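Local coordinates for PaaX domain-containing protein, C-domain protein (Mycobacterium tuberculosis, PDB 3KFW), which is of unknown function but, as a PaaX-family protein with a helix-turn-helix-type domain, probably acts as a transcriptional regulator, at residues F185-A188 / A189-R193. Numbering follows the deposited sequence.
Sequences FVVA and AAMVR
Ala188 and Ala189 are neighbours in the middle of helix 181-195, and the i to i+4 bonds of this alpha helix tie the turn of 185-188 to that of 189-193. Ala189 N donates to Phe185 O at 3.0 Å, Ala190 N to Val186 O at 3.1 Å. Val192 N closes on Ala188 O at 2.9 Å. Ala189 O in turn accepts from Arg193 N at 3.1 Å, and one face of the Arg193 guanidinium lies over that same oxygen, 3.4 Å from the plane and offset toward the rim of the group.

The side chains divide the helix into faces. Ala188, Met191 and Val192 pack on helix 212-234, where Ala188 meets Phe222, while Val187, Ala190 and Met191 touch helix 161-177; Met191 therefore serves both neighbours within the PaaX-like C-terminal region. Val186, on another side, packs on Thr4 of a second subunit.

Along the helix, Ala190 CB lies 3.4 Å from Val187 O. Val187 meets Met191 twice, its O accepting from Met191 N. Met191, modelled as selenomethionine, has CG beside its own backbone N (chi1 -84°) and runs extended from there, which carries its methyl back alongside the preceding turn: CE ends 4.3 Å from Val187 CG1.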
loop_
_atom_site.group_PDB
_atom_site.type_symbol
_atom_site.label_atom_id
_atom_site.label_comp_id
_atom_site.label_asym_id
_atom_site.label_seq_id
_atom_site.Cartn_x
_atom_site.Cartn_y
_atom_site.Cartn_z
ATOM N N PHE A 185 23.991 -31.446 -17.987
ATOM C CA PHE A 185 23.539 -30.280 -18.712
ATOM C C PHE A 185 22.261 -29.716 -18.059
ATOM O O PHE A 185 22.213 -28.533 -17.703
ATOM C CB PHE A 185 23.318 -30.628 -20.189
ATOM C CG PHE A 185 22.640 -29.558 -20.949
ATOM C CD1 PHE A 185 23.362 -28.738 -21.803
ATOM C CD2 PHE A 185 21.271 -29.346 -20.801
ATOM C CE1 PHE A 185 22.743 -27.723 -22.518
ATOM C CE2 PHE A 185 20.632 -28.327 -21.490
ATOM C CZ PHE A 185 21.389 -27.511 -22.373
ATOM N N VAL A 186 21.236 -30.554 -17.888
ATOM C CA VAL A 186 19.970 -30.099 -17.281
ATOM C C VAL A 186 20.169 -29.511 -15.880
ATOM O O VAL A 186 19.561 -28.490 -15.530
ATOM C CB VAL A 186 18.897 -31.234 -17.243
ATOM C CG1 VAL A 186 17.661 -30.787 -16.470
ATOM C CG2 VAL A 186 18.557 -31.697 -18.673
ATOM N N VAL A 187 21.013 -30.142 -15.076
ATOM C CA VAL A 187 21.322 -29.578 -13.765
ATOM C C VAL A 187 22.048 -28.214 -13.823
ATOM O O VAL A 187 21.713 -27.294 -13.076
ATOM C CB VAL A 187 22.143 -30.541 -12.931
ATOM C CG1 VAL A 187 22.559 -29.844 -11.703
ATOM C CG2 VAL A 187 21.303 -31.794 -12.609
ATOM N N ALA A 188 23.025 -28.074 -14.706
ATOM C CA ALA A 188 23.652 -26.774 -14.932
ATOM C C ALA A 188 22.682 -25.641 -15.322
ATOM O O ALA A 188 22.781 -24.532 -14.754
ATOM C CB ALA A 188 24.724 -26.905 -15.984
ATOM N N ALA A 189 21.797 -25.874 -16.306
ATOM C CA ALA A 189 20.749 -24.899 -16.631
ATOM C C ALA A 189 19.890 -24.594 -15.378
ATOM O O ALA A 189 19.485 -23.450 -15.175
ATOM C CB ALA A 189 19.863 -25.353 -17.834
ATOM N N ALA A 190 19.636 -25.564 -14.512
ATOM C CA ALA A 190 18.898 -25.224 -13.261
ATOM C C ALA A 190 19.704 -24.277 -12.375
ATOM O O ALA A 190 19.138 -23.358 -11.736
ATOM C CB ALA A 190 18.475 -26.481 -12.472
HETATM N N MSE A 191 21.019 -24.509 -12.325
HETATM C CA MSE A 191 21.909 -23.755 -11.448
HETATM C C MSE A 191 22.070 -22.339 -11.927
HETATM O O MSE A 191 22.201 -21.419 -11.113
HETATM C CB MSE A 191 23.297 -24.387 -11.378
HETATM C CG MSE A 191 23.408 -25.509 -10.377
HETATM SE SE MSE A 191 25.173 -26.381 -10.513
HETATM C CE MSE A 191 24.835 -27.462 -8.948
ATOM N N VAL A 192 22.111 -22.174 -13.245
ATOM C CA VAL A 192 22.183 -20.866 -13.824
ATOM C C VAL A 192 20.919 -20.135 -13.449
ATOM O O VAL A 192 21.006 -18.985 -13.032
ATOM C CB VAL A 192 22.386 -20.897 -15.357
ATOM C CG1 VAL A 192 22.032 -19.545 -16.007
ATOM C CG2 VAL A 192 23.805 -21.230 -15.650
ATOM N N ARG A 193 19.758 -20.781 -13.601
ATOM C CA ARG A 193 18.461 -20.143 -13.229
ATOM C C ARG A 193 18.405 -19.817 -11.734
ATOM O O ARG A 193 17.817 -18.835 -11.328
ATOM C CB ARG A 193 17.240 -20.987 -13.651
ATOM C CG ARG A 193 17.001 -20.929 -15.168
ATOM C CD ARG A 193 15.731 -21.679 -15.588
ATOM N NE ARG A 193 15.995 -23.086 -15.953
ATOM C CZ ARG A 193 15.667 -24.133 -15.188
ATOM N NH1 ARG A 193 15.064 -23.924 -14.024
ATOM N NH2 ARG A 193 15.941 -25.381 -15.595
#